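Local structure of carbohydrate binding module (Uncultured bacterium, 2W3J) at residues M1-S13 / D122-C136. The protein probably binds uronic acid sugars, as a family 35 carbohydrate-binding module with calcium ions in its structure. Residues are numbered along the deposited sequence; the frame is centred on the assembly and turned at random.
With CA (calcium ion), chain C.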
ATOM      1  N   MET A   1     -10.299  12.295  -4.029  1.00 22.90           N
ATOM      2  CA  MET A   1      -9.537  11.022  -3.834  0.50 22.02           C
ATOM      3  C   MET A   1      -8.183  11.117  -4.527  1.00 21.80           C
ATOM      4  O   MET A   1      -7.959  11.984  -5.389  1.00 20.60           O
ATOM      5  CB  MET A   1     -10.325   9.843  -4.407  0.50 22.69           C
ATOM      6  CG  MET A   1     -10.218   9.708  -5.925  0.50 24.26           C
ATOM      7  SD  MET A   1      -9.045   8.436  -6.451  0.50 27.49           S
ATOM      8  CE  MET A   1     -10.027   6.966  -6.105  0.50 25.81           C
ATOM      9  N   TRP A   2      -7.251  10.227  -4.161  1.00 19.13           N
ATOM     10  CA  TRP A   2      -6.005  10.202  -4.907  1.00 17.40           C
ATOM     11  C   TRP A   2      -5.574   8.743  -5.028  1.00 17.40           C
ATOM     12  O   TRP A   2      -5.653   7.983  -4.056  1.00 16.99           O
ATOM     13  CB  TRP A   2      -4.888  11.027  -4.245  1.00 17.03           C
ATOM     14  CG  TRP A   2      -3.792  11.298  -5.193  1.00 16.88           C
ATOM     15  CD1 TRP A   2      -2.611  10.618  -5.309  1.00 13.68           C
ATOM     16  CD2 TRP A   2      -3.791  12.285  -6.232  1.00 15.61           C
ATOM     17  NE1 TRP A   2      -1.870  11.133  -6.346  1.00 16.61           N
ATOM     18  CE2 TRP A   2      -2.572  12.160  -6.926  1.00 17.30           C
ATOM     19  CE3 TRP A   2      -4.709  13.274  -6.628  1.00 18.31           C
ATOM     20  CZ2 TRP A   2      -2.217  12.995  -7.995  1.00 17.78           C
ATOM     21  CZ3 TRP A   2      -4.365  14.101  -7.679  1.00 17.78           C
ATOM     22  CH2 TRP A   2      -3.135  13.943  -8.371  1.00 17.81           C
ATOM     23  N   LEU A   3      -5.117   8.381  -6.216  1.00 16.13           N
ATOM     24  CA  LEU A   3      -4.586   7.048  -6.459  1.00 15.73           C
ATOM     25  C   LEU A   3      -3.086   7.131  -6.519  1.00 15.54           C
ATOM     26  O   LEU A   3      -2.523   7.822  -7.393  1.00 16.92           O
ATOM     27  CB  LEU A   3      -5.155   6.512  -7.775  1.00 16.16           C
ATOM     28  CG  LEU A   3      -4.628   5.148  -8.245  1.00 18.08           C
ATOM     29  CD1 LEU A   3      -5.006   4.079  -7.226  1.00 19.37           C
ATOM     30  CD2 LEU A   3      -5.204   4.781  -9.663  1.00 20.05           C
ATOM     31  N   PHE A   4      -2.414   6.425  -5.598  1.00 14.91           N
ATOM     32  CA  PHE A   4      -0.956   6.507  -5.445  1.00 14.64           C
ATOM     33  C   PHE A   4      -0.268   5.306  -6.125  1.00 15.05           C
ATOM     34  O   PHE A   4      -0.514   4.179  -5.738  1.00 16.17           O
ATOM     35  CB  PHE A   4      -0.578   6.452  -3.948  1.00 14.55           C
ATOM     36  CG  PHE A   4      -1.011   7.686  -3.171  1.00 14.12           C
ATOM     37  CD1 PHE A   4      -0.094   8.671  -2.883  1.00 16.26           C
ATOM     38  CD2 PHE A   4      -2.330   7.825  -2.743  1.00 16.67           C
ATOM     39  CE1 PHE A   4      -0.477   9.826  -2.155  1.00 18.69           C
ATOM     40  CE2 PHE A   4      -2.729   8.981  -2.037  1.00 15.69           C
ATOM     41  CZ  PHE A   4      -1.785   9.963  -1.760  1.00 16.32           C
ATOM     42  N   GLU A   5       0.561   5.593  -7.115  1.00 15.45           N
ATOM     43  CA  GLU A   5       1.314   4.590  -7.873  1.00 17.08           C
ATOM     44  C   GLU A   5       2.782   4.664  -7.483  1.00 17.76           C
ATOM     45  O   GLU A   5       3.322   5.733  -7.113  1.00 17.91           O
ATOM     46  CB  GLU A   5       1.181   4.893  -9.374  1.00 17.19           C
ATOM     47  CG  GLU A   5      -0.245   4.823  -9.854  1.00 16.40           C
ATOM     48  CD  GLU A   5      -0.755   3.403 -10.031  1.00 19.21           C
ATOM     49  OE1 GLU A   5       0.044   2.439  -9.879  1.00 16.19           O
ATOM     50  OE2 GLU A   5      -1.966   3.229 -10.342  1.00 19.90           O
ATOM     51  N   GLU A   6       3.475   3.539  -7.631  1.00 17.77           N
ATOM     52  CA  GLU A   6       4.918   3.569  -7.473  1.00 18.79           C
ATOM     53  C   GLU A   6       5.571   4.528  -8.474  1.00 19.95           C
ATOM     54  O   GLU A   6       5.063   4.736  -9.590  1.00 19.87           O
ATOM     55  CB  GLU A   6       5.465   2.147  -7.609  1.00 19.31           C
ATOM     56  CG  GLU A   6       5.390   1.538  -9.005  1.00 20.43           C
ATOM     57  CD  GLU A   6       3.966   1.381  -9.567  1.00 24.21           C
ATOM     58  OE1 GLU A   6       3.015   1.108  -8.792  1.00 24.35           O
ATOM     59  OE2 GLU A   6       3.801   1.506 -10.813  1.00 27.22           O
ATOM     60  N   SER A   7       6.666   5.137  -8.033  1.00 21.10           N
ATOM     61  CA  SER A   7       7.443   6.078  -8.844  0.50 22.24           C
ATOM     62  C   SER A   7       6.657   7.345  -9.239  1.00 23.38           C
ATOM     63  O   SER A   7       7.031   8.048 -10.185  1.00 25.92           O
ATOM     64  CB  SER A   7       8.015   5.381 -10.085  0.50 22.46           C
ATOM     65  OG  SER A   7       8.649   4.158  -9.735  0.50 19.52           O
ATOM     66  N   ALA A   8       5.548   7.610  -8.560  1.00 21.34           N
ATOM     67  CA  ALA A   8       4.814   8.841  -8.832  1.00 20.54           C
ATOM     68  C   ALA A   8       4.925   9.655  -7.544  1.00 20.15           C
ATOM     69  O   ALA A   8       5.253   9.101  -6.493  1.00 20.66           O
ATOM     70  CB  ALA A   8       3.343   8.549  -9.161  1.00 19.65           C
ATOM     71  N   VAL A   9       4.661  10.965  -7.601  1.00 19.55           N
ATOM     72  CA  VAL A   9       4.733  11.773  -6.384  1.00 19.85           C
ATOM     73  C   VAL A   9       3.799  11.179  -5.327  1.00 18.33           C
ATOM     74  O   VAL A   9       2.714  10.688  -5.637  1.00 19.03           O
ATOM     75  CB  VAL A   9       4.420  13.297  -6.684  1.00 19.54           C
ATOM     76  CG1 VAL A   9       2.979  13.473  -7.111  1.00 22.09           C
ATOM     77  CG2 VAL A   9       4.686  14.130  -5.482  1.00 23.40           C
ATOM     78  N   GLY A  10       4.220  11.212  -4.062  1.00 18.79           N
ATOM     79  CA  GLY A  10       3.430  10.624  -2.984  1.00 18.00           C
ATOM     80  C   GLY A  10       4.013   9.254  -2.617  1.00 18.95           C
ATOM     81  O   GLY A  10       3.714   8.719  -1.553  1.00 18.14           O
ATOM     82  N   PHE A  11       4.835   8.697  -3.499  1.00 17.78           N
ATOM     83  CA  PHE A  11       5.485   7.403  -3.229  1.00 19.25           C
ATOM     84  C   PHE A  11       6.888   7.638  -2.710  1.00 19.88           C
ATOM     85  O   PHE A  11       7.674   8.290  -3.374  1.00 21.10           O
ATOM     86  CB  PHE A  11       5.540   6.546  -4.495  1.00 18.73           C
ATOM     87  CG  PHE A  11       6.166   5.196  -4.264  1.00 20.49           C
ATOM     88  CD1 PHE A  11       5.384   4.142  -3.801  1.00 22.71           C
ATOM     89  CD2 PHE A  11       7.518   4.993  -4.495  1.00 23.93           C
ATOM     90  CE1 PHE A  11       5.939   2.885  -3.566  1.00 22.95           C
ATOM     91  CE2 PHE A  11       8.085   3.715  -4.254  1.00 24.67           C
ATOM     92  CZ  PHE A  11       7.269   2.682  -3.779  1.00 23.36           C
ATOM     93  N   CYS A  12       7.211   7.112  -1.529  1.00 19.41           N
ATOM     94  CA  CYS A  12       8.491   7.433  -0.890  1.00 20.10           C
ATOM     95  C   CYS A  12       9.553   6.368  -1.047  1.00 19.84           C
ATOM     96  O   CYS A  12      10.673   6.667  -1.455  1.00 20.77           O
ATOM     97  CB  CYS A  12       8.301   7.696   0.605  1.00 20.66           C
ATOM     98  SG  CYS A  12       7.101   9.032   0.899  1.00 25.90           S
ATOM     99  N   SER A  13       9.228   5.146  -0.673  1.00 18.85           N
ATOM    100  CA  SER A  13      10.261   4.102  -0.632  1.00 18.25           C
ATOM    101  C   SER A  13       9.601   2.742  -0.614  1.00 18.06           C
ATOM    102  O   SER A  13       8.426   2.596  -0.284  1.00 16.28           O
ATOM    103  CB  SER A  13      11.185   4.266   0.614  1.00 17.80           C
ATOM    104  OG  SER A  13      10.463   4.058   1.812  1.00 21.42           O
ATOM    105  N   ASP A 122       0.107  -2.977  -6.091  1.00 11.07           N
ATOM    106  CA  ASP A 122      -0.092  -2.199  -7.329  1.00 12.14           C
ATOM    107  C   ASP A 122      -0.251  -0.707  -6.999  1.00 13.29           C
ATOM    108  O   ASP A 122       0.320   0.165  -7.657  1.00 13.42           O
ATOM    109  CB  ASP A 122      -1.351  -2.707  -8.030  1.00 12.40           C
ATOM    110  CG  ASP A 122      -1.648  -1.943  -9.292  1.00 15.43           C
ATOM    111  OD1 ASP A 122      -0.665  -1.564  -9.988  1.00 14.88           O
ATOM    112  OD2 ASP A 122      -2.847  -1.759  -9.571  1.00 19.69           O
ATOM    113  N   SER A 123      -1.058  -0.427  -5.993  1.00 13.52           N
ATOM    114  CA  SER A 123      -1.384   0.967  -5.689  1.00 12.77           C
ATOM    115  C   SER A 123      -2.115   1.040  -4.362  1.00 13.46           C
ATOM    116  O   SER A 123      -2.619   0.036  -3.837  1.00 14.18           O
ATOM    117  CB  SER A 123      -2.333   1.504  -6.783  1.00 11.82           C
ATOM    118  OG  SER A 123      -3.547   0.714  -6.840  1.00 15.13           O
ATOM    119  N   ILE A 124      -2.184   2.248  -3.826  1.00 12.62           N
ATOM    120  CA  ILE A 124      -3.113   2.533  -2.746  1.00 14.45           C
ATOM    121  C   ILE A 124      -3.967   3.745  -3.165  1.00 14.95           C
ATOM    122  O   ILE A 124      -3.449   4.691  -3.740  1.00 15.60           O
ATOM    123  CB  ILE A 124      -2.426   2.720  -1.362  1.00 14.72           C
ATOM    124  CG1 ILE A 124      -3.489   2.813  -0.271  1.00 14.77           C
ATOM    125  CG2 ILE A 124      -1.466   3.928  -1.275  1.00 15.17           C
ATOM    126  CD1 ILE A 124      -2.853   2.841   1.106  1.00 18.27           C
ATOM    127  N   ARG A 125      -5.274   3.627  -2.937  1.00 16.54           N
ATOM    128  CA  ARG A 125      -6.239   4.671  -3.298  0.50 17.83           C
ATOM    129  C   ARG A 125      -6.855   5.188  -2.005  1.00 18.41           C
ATOM    130  O   ARG A 125      -7.416   4.408  -1.241  1.00 19.37           O
ATOM    131  CB  ARG A 125      -7.340   4.064  -4.170  0.50 17.98           C
ATOM    132  CG  ARG A 125      -8.370   5.076  -4.730  0.50 19.79           C
ATOM    133  CD  ARG A 125      -9.528   4.350  -5.373  0.50 21.59           C
ATOM    134  NE  ARG A 125      -9.121   3.470  -6.464  0.50 21.35           N
ATOM    135  CZ  ARG A 125      -9.003   3.865  -7.727  0.50 22.47           C
ATOM    136  NH1 ARG A 125      -9.240   5.131  -8.051  0.50 22.69           N
ATOM    137  NH2 ARG A 125      -8.635   3.002  -8.664  0.50 22.20           N
ATOM    138  N   VAL A 126      -6.741   6.492  -1.756  1.00 18.62           N
ATOM    139  CA  VAL A 126      -7.382   7.060  -0.571  1.00 19.56           C
ATOM    140  C   VAL A 126      -8.606   7.876  -1.030  1.00 21.65           C
ATOM    141  O   VAL A 126      -8.460   8.832  -1.807  1.00 21.52           O
ATOM    142  CB  VAL A 126      -6.387   7.938   0.207  1.00 20.49           C
ATOM    143  CG1 VAL A 126      -7.057   8.589   1.468  1.00 18.97           C
ATOM    144  CG2 VAL A 126      -5.142   7.085   0.591  1.00 19.60           C
ATOM    145  N   THR A 127      -9.783   7.483  -0.569  1.00 22.94           N
ATOM    146  CA  THR A 127     -11.005   8.174  -0.991  0.50 25.12           C
ATOM    147  C   THR A 127     -11.379   9.317  -0.061  1.00 25.96           C
ATOM    148  O   THR A 127     -11.031   9.325   1.120  1.00 27.03           O
ATOM    149  CB  THR A 127     -12.194   7.219  -1.152  0.50 24.97           C
ATOM    150  OG1 THR A 127     -12.431   6.521   0.075  0.50 25.70           O
ATOM    151  CG2 THR A 127     -11.921   6.238  -2.261  0.50 26.27           C
ATOM    152  N   GLY A 128     -12.078  10.306  -0.616  1.00 27.82           N
ATOM    153  CA  GLY A 128     -12.455  11.497   0.140  1.00 28.95           C
ATOM    154  C   GLY A 128     -11.945  12.760  -0.529  1.00 30.07           C
ATOM    155  O   GLY A 128     -10.971  12.733  -1.287  1.00 29.70           O
ATOM    156  N   ASN A 129     -12.601  13.885  -0.249  1.00 30.21           N
ATOM    157  CA  ASN A 129     -12.210  15.138  -0.841  1.00 30.34           C
ATOM    158  C   ASN A 129     -10.952  15.633  -0.179  1.00 28.90           C
ATOM    159  O   ASN A 129     -10.682  15.307   0.972  1.00 29.17           O
ATOM    160  CB  ASN A 129     -13.313  16.199  -0.660  1.00 31.62           C
ATOM    161  CG  ASN A 129     -14.670  15.719  -1.151  1.00 36.11           C
ATOM    162  OD1 ASN A 129     -14.793  15.167  -2.257  1.00 40.84           O
ATOM    163  ND2 ASN A 129     -15.706  15.936  -0.340  1.00 39.49           N
ATOM    164  N   GLY A 130     -10.196  16.443  -0.899  1.00 27.30           N
ATOM    165  CA  GLY A 130      -9.074  17.139  -0.308  1.00 25.99           C
ATOM    166  C   GLY A 130      -7.850  16.276  -0.023  1.00 24.82           C
ATOM    167  O   GLY A 130      -7.028  16.619   0.820  1.00 25.86           O
ATOM    168  N   ILE A 131      -7.720  15.169  -0.743  1.00 22.50           N
ATOM    169  CA  ILE A 131      -6.531  14.311  -0.600  1.00 20.27           C
ATOM    170  C   ILE A 131      -5.612  14.569  -1.799  1.00 19.15           C
ATOM    171  O   ILE A 131      -6.068  14.502  -2.957  1.00 19.02           O
ATOM    172  CB  ILE A 131      -6.933  12.820  -0.567  1.00 19.89           C
ATOM    173  CG1 ILE A 131      -7.833  12.504   0.622  1.00 20.95           C
ATOM    174  CG2 ILE A 131      -5.695  11.945  -0.542  1.00 19.75           C
ATOM    175  CD1 ILE A 131      -7.153  12.664   1.948  1.00 22.94           C
ATOM    176  N   THR A 132      -4.350  14.898  -1.534  1.00 18.64           N
ATOM    177  CA  THR A 132      -3.340  15.040  -2.581  1.00 19.52           C
ATOM    178  C   THR A 132      -2.062  14.342  -2.126  1.00 18.84           C
ATOM    179  O   THR A 132      -1.943  14.002  -0.960  1.00 19.96           O
ATOM    180  CB  THR A 132      -2.975  16.517  -2.862  1.00 20.07           C
ATOM    181  OG1 THR A 132      -2.596  17.157  -1.643  1.00 23.77           O
ATOM    182  CG2 THR A 132      -4.184  17.268  -3.462  1.00 22.23           C
ATOM    183  N   PRO A 133      -1.103  14.158  -3.039  1.00 18.66           N
ATOM    184  CA  PRO A 133       0.184  13.614  -2.652  1.00 18.43           C
ATOM    185  C   PRO A 133       0.955  14.687  -1.899  1.00 19.19           C
ATOM    186  O   PRO A 133       0.641  15.863  -2.032  1.00 18.93           O
ATOM    187  CB  PRO A 133       0.872  13.287  -3.995  1.00 19.04           C
ATOM    188  CG  PRO A 133       0.095  14.034  -5.038  1.00 19.52           C
ATOM    189  CD  PRO A 133      -1.252  14.330  -4.494  1.00 18.53           C
ATOM    190  N   ALA A 134       1.922  14.275  -1.087  1.00 18.43           N
ATOM    191  CA  ALA A 134       2.798  15.209  -0.367  1.00 19.71           C
ATOM    192  C   ALA A 134       4.259  14.868  -0.611  1.00 20.98           C
ATOM    193  O   ALA A 134       4.568  13.756  -1.073  1.00 20.13           O
ATOM    194  CB  ALA A 134       2.480  15.179   1.143  1.00 19.61           C
ATOM    195  N   ALA A 135       5.169  15.803  -0.326  1.00 21.33           N
ATOM    196  CA  ALA A 135       6.588  15.514  -0.476  1.00 23.34           C
ATOM    197  C   ALA A 135       7.003  14.404   0.505  1.00 24.27           C
ATOM    198  O   ALA A 135       6.396  14.242   1.564  1.00 24.33           O
ATOM    199  CB  ALA A 135       7.416  16.773  -0.203  1.00 23.38           C
ATOM    200  N   CYS A 136       8.046  13.665   0.149  1.00 27.11           N
ATOM    201  CA  CYS A 136       8.602  12.634   1.021  1.00 29.90           C
ATOM    202  C   CYS A 136       9.460  13.272   2.096  1.00 31.18           C
ATOM    203  O   CYS A 136      10.234  14.164   1.794  1.00 31.38           O
ATOM    204  CB  CYS A 136       9.470  11.710   0.191  1.00 29.95           C
ATOM    205  SG  CYS A 136       8.488  10.923  -1.080  1.00 37.42           S
TER
HETATM  206 CA    CA C1139       0.910   0.221 -10.000  1.00 22.79          CA
HETATM  207  O   HOH W   1      -8.846  14.530  -3.398  1.00 30.16           O
HETATM  208  O   HOH W   2     -13.280  10.948  -3.200  1.00 45.93           O
HETATM  209  O   HOH W   3       6.097  12.791  -3.018  1.00 33.55           O
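W2 and F4 pair with V126 and I124 through four backbone hydrogen bonds, a worked example of how a beta-sandwich module pairs its N-terminal strand with its penultimate one, 120-126. Strands 2-5 and 122-126 run antiparallel at 157°; the bond from F4 N to I124 O is short, 2.7 Å, and nearly straight at 166°. This edge strand joins the sheet continuing through strand 51-60.

Apolar packing fills the face bearing W2 and F4. P133 lays its CD over the five-membered ring of W2, 3.6 Å from the centroid, a CH-pi contact, while its CG meets V9 CG1. Setting CG anti to the carbonyl carbon (chi1 -68°) swings the buried F4 ring so that CE2 meets V126 CG2 at 4.0 Å and CE1 meets P133 CA and CB, with I131 CG2 and I124 O at its edge. W2 CD1 stands over the centre of one F4 ring face. An alanine in place of F4 would probably leave a gap between V126 and P133 and deprive the W2 indole of that face. On the other side of the sheet, L3 CD1 rests over the R125 guanidinium.

A water accepts from G10 N and donates to A134 O, 2.7 Å from each.

Calcium bridges the two segments: E5 OE1 (2.4 Å), E6 OE1 (2.6 Å) and both D122 O and OD1 bind it, T26 and G29 complete the site, and R58 forms a salt bridge with D122 OD2. The cation gathers three carboxylates that would otherwise probably repel, consistent with a structural metal that ties E5 and E6 to strand 120-126.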